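Side-chain contacts in methanol--corrinoid protein co-methyltransferase (Methanosarcina barkeri, PDB 2I2X), which transfers the methyl group of methanol to the cob(I)amide bound by its partner protein MtaC, a zinc-dependent step in methanogenesis from methanol: residues E148-C153 with D159-E164; Q152-G157 with T210-A215; E170-A175 with C220-T225; L184-G189 with T445-E450. All blocks are in the same frame, centred on the assembly; numbering follows the deposited sequence.

Contact 1: residues E148-C153 with D159-E164. With ZN (zinc ion), chain Q; K (potassium ion), chain S.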
loop_
_atom_site.group_PDB
_atom_site.type_symbol
_atom_site.label_atom_id
_atom_site.label_comp_id
_atom_site.label_asym_id
_atom_site.label_seq_id
_atom_site.Cartn_x
_atom_site.Cartn_y
_atom_site.Cartn_z
ATOM N N GLU A 148 -3.753 31.474 -14.272
ATOM C CA GLU A 148 -3.344 32.058 -12.999
ATOM C C GLU A 148 -2.942 30.956 -12.027
ATOM O O GLU A 148 -2.038 31.144 -11.213
ATOM C CB GLU A 148 -4.484 32.844 -12.356
ATOM C CG GLU A 148 -4.781 34.193 -12.939
ATOM C CD GLU A 148 -5.980 34.883 -12.264
ATOM O OE1 GLU A 148 -6.037 34.912 -11.006
ATOM O OE2 GLU A 148 -6.853 35.410 -12.999
ATOM N N ALA A 149 -3.621 29.814 -12.094
ATOM C CA ALA A 149 -3.250 28.711 -11.234
ATOM C C ALA A 149 -1.813 28.244 -11.540
ATOM O O ALA A 149 -1.001 28.076 -10.612
ATOM C CB ALA A 149 -4.254 27.570 -11.313
ATOM N N PHE A 150 -1.495 28.076 -12.823
ATOM C CA PHE A 150 -0.161 27.642 -13.198
ATOM C C PHE A 150 0.837 28.680 -12.739
ATOM O O PHE A 150 1.838 28.344 -12.138
ATOM C CB PHE A 150 0.003 27.422 -14.710
ATOM C CG PHE A 150 -0.635 26.173 -15.228
ATOM C CD1 PHE A 150 0.026 24.938 -15.140
ATOM C CD2 PHE A 150 -1.887 26.226 -15.855
ATOM C CE1 PHE A 150 -0.556 23.772 -15.629
ATOM C CE2 PHE A 150 -2.492 25.048 -16.352
ATOM C CZ PHE A 150 -1.817 23.816 -16.226
ATOM N N GLU A 151 0.588 29.950 -12.998
ATOM C CA GLU A 151 1.667 30.871 -12.694
ATOM C C GLU A 151 1.850 31.193 -11.202
ATOM O O GLU A 151 2.965 31.432 -10.745
ATOM C CB GLU A 151 1.657 32.083 -13.616
ATOM C CG GLU A 151 1.314 33.388 -13.032
ATOM C CD GLU A 151 1.385 34.480 -14.113
ATOM O OE1 GLU A 151 2.502 35.010 -14.373
ATOM O OE2 GLU A 151 0.320 34.782 -14.705
ATOM N N GLN A 152 0.756 31.154 -10.447
ATOM C CA GLN A 152 0.819 31.398 -9.023
ATOM C C GLN A 152 1.562 30.275 -8.315
ATOM O O GLN A 152 2.397 30.553 -7.448
ATOM C CB GLN A 152 -0.571 31.584 -8.434
ATOM C CG GLN A 152 -1.219 32.905 -8.798
ATOM C CD GLN A 152 -0.497 34.056 -8.174
ATOM O OE1 GLN A 152 -0.261 34.064 -6.955
ATOM N NE2 GLN A 152 -0.115 35.045 -9.001
ATOM N N CYS A 153 1.278 29.023 -8.698
ATOM C CA CYS A 153 1.969 27.864 -8.128
ATOM C C CYS A 153 3.423 27.882 -8.519
ATOM O O CYS A 153 4.302 27.504 -7.727
ATOM C CB CYS A 153 1.348 26.568 -8.604
ATOM S SG CYS A 153 -0.270 26.313 -7.893
ATOM N N ASP A 159 7.949 23.262 -8.949
ATOM C CA ASP A 159 9.094 23.094 -9.832
ATOM C C ASP A 159 8.645 22.576 -11.203
ATOM O O ASP A 159 9.173 22.988 -12.240
ATOM C CB ASP A 159 10.070 22.094 -9.206
ATOM C CG ASP A 159 10.678 22.593 -7.899
ATOM O OD1 ASP A 159 10.506 21.919 -6.863
ATOM O OD2 ASP A 159 11.342 23.650 -7.889
ATOM N N LEU A 160 7.670 21.673 -11.212
ATOM C CA LEU A 160 7.170 21.091 -12.460
ATOM C C LEU A 160 5.699 21.424 -12.573
ATOM O O LEU A 160 4.977 21.452 -11.564
ATOM C CB LEU A 160 7.397 19.571 -12.509
ATOM C CG LEU A 160 8.783 19.070 -12.031
ATOM C CD1 LEU A 160 8.755 17.595 -11.646
ATOM C CD2 LEU A 160 9.907 19.295 -13.003
ATOM N N LEU A 161 5.245 21.682 -13.792
ATOM C CA LEU A 161 3.857 22.057 -14.027
ATOM C C LEU A 161 3.193 21.055 -14.958
ATOM O O LEU A 161 3.759 20.715 -15.991
ATOM C CB LEU A 161 3.781 23.466 -14.642
ATOM C CG LEU A 161 4.497 24.615 -13.920
ATOM C CD1 LEU A 161 4.376 25.910 -14.709
ATOM C CD2 LEU A 161 3.960 24.802 -12.496
ATOM N N SER A 162 1.995 20.602 -14.605
ATOM C CA SER A 162 1.282 19.600 -15.370
ATOM C C SER A 162 -0.207 19.867 -15.242
ATOM O O SER A 162 -0.634 20.663 -14.386
ATOM C CB SER A 162 1.552 18.225 -14.773
ATOM O OG SER A 162 2.740 17.640 -15.272
ATOM N N VAL A 163 -0.991 19.183 -16.075
ATOM C CA VAL A 163 -2.448 19.163 -15.964
ATOM C C VAL A 163 -2.876 17.874 -16.618
ATOM O O VAL A 163 -2.168 17.361 -17.469
ATOM C CB VAL A 163 -3.147 20.372 -16.709
ATOM C CG1 VAL A 163 -2.621 20.550 -18.107
ATOM C CG2 VAL A 163 -4.672 20.176 -16.771
ATOM N N GLU A 164 -4.023 17.356 -16.219
ATOM C CA GLU A 164 -4.676 16.292 -16.967
ATOM C C GLU A 164 -5.824 16.932 -17.744
ATOM O O GLU A 164 -6.918 17.086 -17.207
ATOM C CB GLU A 164 -5.252 15.251 -16.017
ATOM C CG GLU A 164 -4.416 15.064 -14.805
ATOM C CD GLU A 164 -4.390 13.631 -14.331
ATOM O OE1 GLU A 164 -5.124 12.792 -14.868
ATOM O OE2 GLU A 164 -3.632 13.326 -13.392
HETATM ZN ZN ZN Q . -4.700 10.768 -14.386
HETATM K K K S . -4.332 11.730 -11.707
#
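F150 reaches from helix 148-153 to strand 160-163 and sets its ring beside three successive residues. The apolar part runs along the ring's rim: CZ comes 3.7 Å from V163 CB, which lies in the ring plane, and CD1 is 4.1 Å from L161 CB, also at the edge. With CG beside the backbone N (chi1 -75°), the ring is carried toward the strand although the CB starts off to one side. Between these two footholds F150 CE1 lies 3.3 Å from S162 O, so the ring also packs on the strand backbone; S162 turns its side chain to the other side, where OG bonds to G216 O.

Metal binding takes over at the end of the strand. The E164 carboxylate bridges two ions, OE1 holding zinc at 2.1 Å and OE2 holding potassium at 2.4 Å. C220 and C269 also bind the zinc, and E86 and E313 the potassium.

Helix and strand run nearly antiparallel, at 159° with axes 9.5 Å apart, as expected where the helix of a beta-alpha-beta unit returns to the next strand. This unit, 119-126, 143-155 and 160-163, is part of the TIM barrel, whose strand here leads into the metal site.

Contact 2: residues Q152-G157 with T210-A215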
loop_
_atom_site.group_PDB
_atom_site.type_symbol
_atom_site.label_atom_id
_atom_site.label_comp_id
_atom_site.label_asym_id
_atom_site.label_seq_id
_atom_site.Cartn_x
_atom_site.Cartn_y
_atom_site.Cartn_z
ATOM N N GLN A 152 0.756 31.154 -10.447
ATOM C CA GLN A 152 0.819 31.398 -9.023
ATOM C C GLN A 152 1.562 30.275 -8.315
ATOM O O GLN A 152 2.397 30.553 -7.448
ATOM C CB GLN A 152 -0.571 31.584 -8.434
ATOM C CG GLN A 152 -1.219 32.905 -8.798
ATOM C CD GLN A 152 -0.497 34.056 -8.174
ATOM O OE1 GLN A 152 -0.261 34.064 -6.955
ATOM N NE2 GLN A 152 -0.115 35.045 -9.001
ATOM N N CYS A 153 1.278 29.023 -8.698
ATOM C CA CYS A 153 1.969 27.864 -8.128
ATOM C C CYS A 153 3.423 27.882 -8.519
ATOM O O CYS A 153 4.302 27.504 -7.727
ATOM C CB CYS A 153 1.348 26.568 -8.604
ATOM S SG CYS A 153 -0.270 26.313 -7.893
ATOM N N ALA A 154 3.685 28.354 -9.737
ATOM C CA ALA A 154 5.050 28.397 -10.250
ATOM C C ALA A 154 5.850 29.477 -9.559
ATOM O O ALA A 154 7.057 29.412 -9.505
ATOM C CB ALA A 154 5.042 28.620 -11.728
ATOM N N GLU A 155 5.168 30.475 -9.024
ATOM C CA GLU A 155 5.842 31.578 -8.371
ATOM C C GLU A 155 6.057 31.296 -6.906
ATOM O O GLU A 155 6.764 32.042 -6.238
ATOM C CB GLU A 155 5.054 32.879 -8.558
ATOM C CG GLU A 155 5.522 33.639 -9.795
ATOM C CD GLU A 155 4.570 34.752 -10.267
ATOM O OE1 GLU A 155 3.628 35.169 -9.539
ATOM O OE2 GLU A 155 4.783 35.217 -11.400
ATOM N N ASN A 156 5.472 30.204 -6.415
ATOM C CA ASN A 156 5.414 29.934 -4.990
ATOM C C ASN A 156 5.925 28.574 -4.558
ATOM O O ASN A 156 5.567 28.093 -3.491
ATOM C CB ASN A 156 3.984 30.149 -4.511
ATOM C CG ASN A 156 3.635 31.627 -4.391
ATOM O OD1 ASN A 156 3.000 32.211 -5.277
ATOM N ND2 ASN A 156 4.072 32.245 -3.298
ATOM N N GLY A 157 6.752 27.947 -5.385
ATOM C CA GLY A 157 7.426 26.714 -4.987
ATOM C C GLY A 157 7.289 25.486 -5.887
ATOM O O GLY A 157 8.090 24.542 -5.758
ATOM N N THR A 210 8.621 32.214 -15.301
ATOM C CA THR A 210 8.843 31.962 -13.875
ATOM C C THR A 210 10.062 31.092 -13.576
ATOM O O THR A 210 10.358 30.826 -12.422
ATOM C CB THR A 210 7.623 31.261 -13.278
ATOM O OG1 THR A 210 7.395 30.033 -14.000
ATOM C CG2 THR A 210 6.370 32.166 -13.368
ATOM N N GLY A 211 10.766 30.632 -14.607
ATOM C CA GLY A 211 11.957 29.791 -14.416
ATOM C C GLY A 211 11.619 28.397 -13.907
ATOM O O GLY A 211 12.446 27.766 -13.257
ATOM N N THR A 212 10.404 27.912 -14.180
ATOM C CA THR A 212 10.026 26.568 -13.786
ATOM C C THR A 212 9.968 25.603 -14.978
ATOM O O THR A 212 10.427 25.912 -16.083
ATOM C CB THR A 212 8.715 26.561 -13.018
ATOM O OG1 THR A 212 7.654 27.026 -13.877
ATOM C CG2 THR A 212 8.844 27.433 -11.745
ATOM N N ILE A 213 9.420 24.414 -14.759
ATOM C CA ILE A 213 9.424 23.456 -15.845
ATOM C C ILE A 213 8.066 23.113 -16.397
ATOM O O ILE A 213 7.165 22.753 -15.668
ATOM C CB ILE A 213 10.329 22.244 -15.546
ATOM C CG1 ILE A 213 11.747 22.633 -16.027
ATOM C CG2 ILE A 213 9.828 20.979 -16.278
ATOM C CD1 ILE A 213 12.795 22.378 -15.050
ATOM N N SER A 214 7.926 23.276 -17.703
ATOM C CA SER A 214 6.717 22.863 -18.383
ATOM C C SER A 214 6.853 21.351 -18.570
ATOM O O SER A 214 7.596 20.889 -19.439
ATOM C CB SER A 214 6.598 23.611 -19.719
ATOM O OG SER A 214 5.497 23.161 -20.470
ATOM N N ALA A 215 6.174 20.577 -17.733
ATOM C CA ALA A 215 6.484 19.166 -17.642
ATOM C C ALA A 215 5.753 18.256 -18.651
ATOM O O ALA A 215 6.393 17.504 -19.377
ATOM C CB ALA A 215 6.327 18.676 -16.209
#
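A154 CB fits against two threonines at the turn that follows helix 181-210. Its methyl carbon is 3.6 Å from T210 OG1 and 3.7 Å from T212 OG1, so one small apolar group rests on two hydroxyl oxygens. The methyl groups do the rest of the van der Waals work. T212 CG2 approaches the A154 backbone, 3.5 Å from its carbonyl O, while T210 CG2 turns to E155 and lies 4.0 Å from CG of that residue. E155 crosses T210 at about a right angle, its extended chain passing the methyl group at the exposed margin of the contact.

Polar interactions stay on the threonine side. T212 OG1 donates to T210 OG1 at 3.0 Å, and T210 OG1 in turn is bonded to I206 O, one turn back in its helix. In both threonines OG1 sits between the backbone N and the carbonyl carbon (chi1 58° for T210), which lets the two hydroxyls meet across G211. That glycine has positive phi (70°) and closes the helix in a Schellman motif; the threonines before and after it both point toward A154.

The contact thus joins the C-terminal ends of two barrel helices, 143-155 and 181-210, where they lead into strands 160-163 and 213-216. L161 of strand 160-163 touches both A154 and T212, and past the turn the chain enters strand 213-216, where I213 bonds through its backbone to D159 and L161 of the neighbouring segment.

Contact 3: residues E170-A175 with C220-T225. With ZN (zinc ion), chain Q.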
loop_
_atom_site.group_PDB
_atom_site.type_symbol
_atom_site.label_atom_id
_atom_site.label_comp_id
_atom_site.label_asym_id
_atom_site.label_seq_id
_atom_site.Cartn_x
_atom_site.Cartn_y
_atom_site.Cartn_z
ATOM N N GLU A 170 -15.821 14.958 -23.991
ATOM C CA GLU A 170 -17.265 14.794 -24.196
ATOM C C GLU A 170 -17.593 13.839 -25.352
ATOM O O GLU A 170 -18.492 13.007 -25.240
ATOM C CB GLU A 170 -17.966 16.166 -24.354
ATOM C CG GLU A 170 -17.860 16.891 -25.742
ATOM C CD GLU A 170 -16.424 17.288 -26.167
ATOM O OE1 GLU A 170 -15.572 16.389 -26.373
ATOM O OE2 GLU A 170 -16.161 18.498 -26.345
ATOM N N VAL A 171 -16.856 13.939 -26.454
ATOM C CA VAL A 171 -17.086 13.032 -27.571
ATOM C C VAL A 171 -16.513 11.643 -27.305
ATOM O O VAL A 171 -17.103 10.640 -27.730
ATOM C CB VAL A 171 -16.589 13.607 -28.926
ATOM C CG1 VAL A 171 -16.866 12.619 -30.056
ATOM C CG2 VAL A 171 -17.277 14.926 -29.205
ATOM N N PHE A 172 -15.379 11.583 -26.599
ATOM C CA PHE A 172 -14.814 10.304 -26.152
ATOM C C PHE A 172 -15.799 9.507 -25.287
ATOM O O PHE A 172 -15.992 8.302 -25.507
ATOM C CB PHE A 172 -13.480 10.478 -25.389
ATOM C CG PHE A 172 -13.075 9.237 -24.628
ATOM C CD1 PHE A 172 -12.320 8.247 -25.250
ATOM C CD2 PHE A 172 -13.534 9.021 -23.327
ATOM C CE1 PHE A 172 -11.992 7.091 -24.603
ATOM C CE2 PHE A 172 -13.223 7.845 -22.660
ATOM C CZ PHE A 172 -12.441 6.880 -23.303
ATOM N N ASP A 173 -16.403 10.166 -24.298
ATOM C CA ASP A 173 -17.315 9.486 -23.366
ATOM C C ASP A 173 -18.495 8.845 -24.068
ATOM O O ASP A 173 -18.924 7.742 -23.692
ATOM C CB ASP A 173 -17.838 10.453 -22.324
ATOM C CG ASP A 173 -16.826 10.755 -21.238
ATOM O OD1 ASP A 173 -15.873 9.963 -21.010
ATOM O OD2 ASP A 173 -17.003 11.808 -20.590
ATOM N N TYR A 174 -19.031 9.566 -25.065
ATOM C CA TYR A 174 -20.044 9.053 -25.969
ATOM C C TYR A 174 -19.506 7.895 -26.818
ATOM O O TYR A 174 -20.088 6.816 -26.807
ATOM C CB TYR A 174 -20.618 10.192 -26.844
ATOM C CG TYR A 174 -21.579 9.736 -27.926
ATOM C CD1 TYR A 174 -21.119 9.514 -29.227
ATOM C CD2 TYR A 174 -22.942 9.508 -27.644
ATOM C CE1 TYR A 174 -21.983 9.085 -30.233
ATOM C CE2 TYR A 174 -23.836 9.085 -28.651
ATOM C CZ TYR A 174 -23.341 8.875 -29.950
ATOM O OH TYR A 174 -24.167 8.459 -30.991
ATOM N N ALA A 175 -18.402 8.112 -27.539
ATOM C CA ALA A 175 -17.803 7.084 -28.408
ATOM C C ALA A 175 -17.391 5.779 -27.699
ATOM O O ALA A 175 -17.615 4.686 -28.240
ATOM C CB ALA A 175 -16.620 7.658 -29.156
ATOM N N CYS A 220 -5.289 10.912 -19.554
ATOM C CA CYS A 220 -6.072 10.264 -18.504
ATOM C C CYS A 220 -7.574 10.288 -18.753
ATOM O O CYS A 220 -8.261 9.283 -18.590
ATOM C CB CYS A 220 -5.830 10.934 -17.170
ATOM S SG CYS A 220 -6.118 9.757 -15.773
ATOM N N ALA A 221 -8.064 11.453 -19.174
ATOM C CA ALA A 221 -9.488 11.692 -19.348
ATOM C C ALA A 221 -10.092 10.849 -20.468
ATOM O O ALA A 221 -11.311 10.731 -20.547
ATOM C CB ALA A 221 -9.762 13.182 -19.552
ATOM N N GLN A 222 -9.254 10.241 -21.301
ATOM C CA GLN A 222 -9.737 9.442 -22.440
ATOM C C GLN A 222 -9.119 8.056 -22.404
ATOM O O GLN A 222 -9.787 7.126 -21.996
ATOM C CB GLN A 222 -9.478 10.139 -23.808
ATOM C CG GLN A 222 -10.185 11.517 -23.990
ATOM C CD GLN A 222 -9.577 12.355 -25.128
ATOM O OE1 GLN A 222 -8.362 12.395 -25.306
ATOM N NE2 GLN A 222 -10.429 13.017 -25.894
ATOM N N ALA A 223 -7.860 7.907 -22.812
ATOM C CA ALA A 223 -7.207 6.603 -22.707
ATOM C C ALA A 223 -7.326 5.854 -21.314
ATOM O O ALA A 223 -7.671 4.654 -21.313
ATOM C CB ALA A 223 -5.761 6.665 -23.200
ATOM N N ASN A 224 -7.110 6.523 -20.167
ATOM C CA ASN A 224 -7.258 5.778 -18.904
ATOM C C ASN A 224 -8.706 5.377 -18.630
ATOM O O ASN A 224 -8.949 4.273 -18.122
ATOM C CB ASN A 224 -6.550 6.399 -17.658
ATOM C CG ASN A 224 -4.988 6.427 -17.789
ATOM O OD1 ASN A 224 -4.367 5.611 -18.536
ATOM N ND2 ASN A 224 -4.352 7.390 -17.070
ATOM N N THR A 225 -9.661 6.248 -18.991
ATOM C CA THR A 225 -11.077 5.911 -18.880
ATOM C C THR A 225 -11.371 4.636 -19.681
ATOM O O THR A 225 -12.032 3.709 -19.185
ATOM C CB THR A 225 -12.051 7.059 -19.287
ATOM O OG1 THR A 225 -11.849 8.228 -18.469
ATOM C CG2 THR A 225 -13.530 6.594 -19.112
HETATM ZN ZN ZN Q . -4.700 10.768 -14.386
HETATM O O HOH W 1 -13.566 10.566 -19.385
#
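The F172 ring is laid flat against the backbone of Q222. Q222 CA stands 3.7 Å from the ring centroid and 4° off its normal, a CH-pi contact almost exactly over the centre of one face. With chi1 at 165°, CG of F172 points away from the backbone N, which sends the ring straight across the gap between helices 170-175 and 220-225. The Q222 side chain runs the other way, back along F172: its CG lies 3.7 Å from F172 CB, and its amide is turned 53° from the ring plane. T225 takes a different place, with CG2 in the ring plane at the edge and CB 3.7 Å from F172 CE2.

Beside the ring a water links the helices. It donates to D173 OD1 at 2.9 Å and accepts from T225 OG1 at 3.0 Å; A221 O is also near it, at a doubtfully short distance. D173, A221 and T225 all line the corrinoid pocket. On the far side of helix 220-225, C220 SG binds zinc at 2.2 Å and receives a nearly straight bond from N224 ND2, 3.2 Å long; the sulfur lies close to the amide plane. ND2 is also bonded to C269 O, so N224 ties together two zinc-binding residues.

The two helices run almost parallel. Helix 181-210 packs along their shared groove, with L184 and S187 on F172 and I188 on Q222; helix 240-259 backs A223, and I138 of a neighbouring chain, probably the corrinoid protein MtaC, packs on T225.

Contact 4: residues L184-G189 with T445-E450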
loop_
_atom_site.group_PDB
_atom_site.type_symbol
_atom_site.label_atom_id
_atom_site.label_comp_id
_atom_site.label_asym_id
_atom_site.label_seq_id
_atom_site.Cartn_x
_atom_site.Cartn_y
_atom_site.Cartn_z
ATOM N N LEU A 184 -13.446 7.687 -31.363
ATOM C CA LEU A 184 -12.192 7.641 -30.624
ATOM C C LEU A 184 -11.093 8.444 -31.319
ATOM O O LEU A 184 -10.465 9.294 -30.679
ATOM C CB LEU A 184 -11.751 6.191 -30.392
ATOM C CG LEU A 184 -12.124 5.378 -29.137
ATOM C CD1 LEU A 184 -13.248 5.942 -28.267
ATOM C CD2 LEU A 184 -12.418 3.927 -29.544
ATOM N N LEU A 185 -10.873 8.170 -32.614
ATOM C CA LEU A 185 -9.900 8.919 -33.444
ATOM C C LEU A 185 -10.122 10.429 -33.427
ATOM O O LEU A 185 -9.172 11.225 -33.323
ATOM C CB LEU A 185 -9.940 8.438 -34.883
ATOM C CG LEU A 185 -8.634 8.346 -35.700
ATOM C CD1 LEU A 185 -8.915 8.283 -37.161
ATOM C CD2 LEU A 185 -7.647 9.471 -35.417
ATOM N N TYR A 186 -11.386 10.829 -33.489
ATOM C CA TYR A 186 -11.697 12.229 -33.569
ATOM C C TYR A 186 -11.507 12.901 -32.215
ATOM O O TYR A 186 -10.800 13.917 -32.121
ATOM C CB TYR A 186 -13.120 12.415 -34.121
ATOM C CG TYR A 186 -13.602 13.833 -34.231
ATOM C CD1 TYR A 186 -12.995 14.742 -35.106
ATOM C CD2 TYR A 186 -14.728 14.265 -33.511
ATOM C CE1 TYR A 186 -13.496 16.065 -35.253
ATOM C CE2 TYR A 186 -15.227 15.588 -33.639
ATOM C CZ TYR A 186 -14.604 16.460 -34.511
ATOM O OH TYR A 186 -15.079 17.734 -34.611
ATOM N N SER A 187 -12.140 12.347 -31.180
ATOM C CA SER A 187 -12.039 12.899 -29.817
ATOM C C SER A 187 -10.627 13.017 -29.312
ATOM O O SER A 187 -10.212 14.079 -28.852
ATOM C CB SER A 187 -12.869 12.093 -28.801
ATOM O OG SER A 187 -12.612 10.720 -28.920
ATOM N N ILE A 188 -9.872 11.941 -29.438
ATOM C CA ILE A 188 -8.530 11.916 -28.870
ATOM C C ILE A 188 -7.519 12.533 -29.836
ATOM O O ILE A 188 -6.810 13.494 -29.514
ATOM C CB ILE A 188 -8.083 10.443 -28.496
ATOM C CG1 ILE A 188 -9.131 9.750 -27.605
ATOM C CG2 ILE A 188 -6.708 10.443 -27.900
ATOM C CD1 ILE A 188 -8.895 8.257 -27.429
ATOM N N GLY A 189 -7.436 11.948 -31.018
ATOM C CA GLY A 189 -6.477 12.405 -32.028
ATOM C C GLY A 189 -6.713 13.830 -32.514
ATOM O O GLY A 189 -5.779 14.600 -32.603
ATOM N N THR A 445 -20.093 17.328 -38.156
ATOM C CA THR A 445 -21.530 17.272 -38.305
ATOM C C THR A 445 -22.120 16.046 -37.613
ATOM O O THR A 445 -23.145 16.148 -36.943
ATOM C CB THR A 445 -22.042 17.481 -39.787
ATOM O OG1 THR A 445 -22.430 16.232 -40.363
ATOM C CG2 THR A 445 -21.002 18.203 -40.671
ATOM N N LYS A 446 -21.473 14.896 -37.739
ATOM C CA LYS A 446 -21.923 13.710 -36.973
ATOM C C LYS A 446 -22.033 13.924 -35.441
ATOM O O LYS A 446 -23.077 13.645 -34.876
ATOM C CB LYS A 446 -21.085 12.474 -37.317
ATOM C CG LYS A 446 -21.389 11.230 -36.481
ATOM C CD LYS A 446 -20.403 10.100 -36.847
ATOM C CE LYS A 446 -20.673 8.845 -36.046
ATOM N NZ LYS A 446 -21.856 8.109 -36.517
ATOM N N TYR A 447 -20.995 14.443 -34.783
ATOM C CA TYR A 447 -21.063 14.669 -33.311
ATOM C C TYR A 447 -21.885 15.884 -32.849
ATOM O O TYR A 447 -22.424 15.889 -31.738
ATOM C CB TYR A 447 -19.682 14.519 -32.621
ATOM C CG TYR A 447 -19.144 13.165 -32.976
ATOM C CD1 TYR A 447 -19.749 12.007 -32.478
ATOM C CD2 TYR A 447 -18.112 13.024 -33.899
ATOM C CE1 TYR A 447 -19.324 10.759 -32.860
ATOM C CE2 TYR A 447 -17.681 11.778 -34.293
ATOM C CZ TYR A 447 -18.289 10.641 -33.764
ATOM O OH TYR A 447 -17.852 9.381 -34.146
ATOM N N LYS A 448 -22.035 16.882 -33.715
ATOM C CA LYS A 448 -23.010 17.941 -33.460
ATOM C C LYS A 448 -24.417 17.358 -33.297
ATOM O O LYS A 448 -25.146 17.691 -32.374
ATOM C CB LYS A 448 -23.002 18.936 -34.584
ATOM C CG LYS A 448 -22.097 20.123 -34.366
ATOM C CD LYS A 448 -22.051 20.929 -35.666
ATOM C CE LYS A 448 -22.528 22.368 -35.472
ATOM N NZ LYS A 448 -21.668 23.297 -36.286
ATOM N N SER A 449 -24.775 16.446 -34.186
ATOM C CA SER A 449 -26.089 15.846 -34.178
ATOM C C SER A 449 -26.211 14.796 -33.057
ATOM O O SER A 449 -27.198 14.789 -32.314
ATOM C CB SER A 449 -26.385 15.265 -35.571
ATOM O OG SER A 449 -27.478 14.372 -35.550
ATOM N N GLU A 450 -25.201 13.937 -32.906
ATOM C CA GLU A 450 -25.280 12.825 -31.935
ATOM C C GLU A 450 -24.994 13.160 -30.479
ATOM O O GLU A 450 -25.463 12.454 -29.598
ATOM C CB GLU A 450 -24.431 11.639 -32.377
ATOM C CG GLU A 450 -24.866 11.086 -33.733
ATOM C CD GLU A 450 -24.236 9.753 -34.062
ATOM O OE1 GLU A 450 -23.562 9.144 -33.181
ATOM O OE2 GLU A 450 -24.420 9.309 -35.216
#
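Y186 and Y447 meet where helix 181-210 of the TIM barrel packs against helix 436-450, the last helix of the chain. The two rings alone carry the contact, bridging backbones whose CA atoms are 9.7 Å apart at these residues. Their planes are nearly parallel, 19° apart, but the rings are slid so far past each other that they barely overlap, with centroids separated by 5.7 Å. What touches is one flank of each: Y186 CD2 lies 3.6 Å from Y447 CD2, and Y186 CE2 is 3.9 Å from the same atom. The two side chains run in opposite directions. A chi1 of 179° extends the Y186 ring away from its own backbone N and out toward helix 436-450.

This part is buried and well surrounded. F439, M440 and C443 of helix 436-450 also pack on Y186, V171 packs on Y447, and F454 touches both tyrosines. The polar end of Y447 is satisfied as well, since OH is hydrogen-bonded to D180.

The other side of helix 445-450 is loose by comparison: it faces solvent, and T445, K448 and S449 are exposed there. K446 lies between the two regimes: its aliphatic chain covers one face of the Y447 ring, with CG 4.1 Å above the ring plane and over its centre. The K446 side chain continues past the ring to E450, where K446 NZ forms a salt bridge with E450 OE2 at 3.1 Å, coming from above the carboxylate plane.

The four contacts form two pairs. Contacts 1 and 2 share Q152 and C153 of helix 143-155, have centres about 6 Å apart and reach adjacent strands, 160-163 and 213-216, of one parallel sheet. Contacts 3 and 4, centres about 11 Å apart, are joined by packing of F172 on S187 and of Q222 on I188. Contact 1 closes before contacts 3 and 4 open, while contacts 2, 3 and 4 alternate their segments along the chain. Although their centres are about 23 Å apart, contacts 1 and 3 converge on the same zinc ion through E164 and C220. The barrel sheet and the helices round the corrinoid thus meet at the zinc, and contact 4 ties the C-terminal helix to the barrel helices.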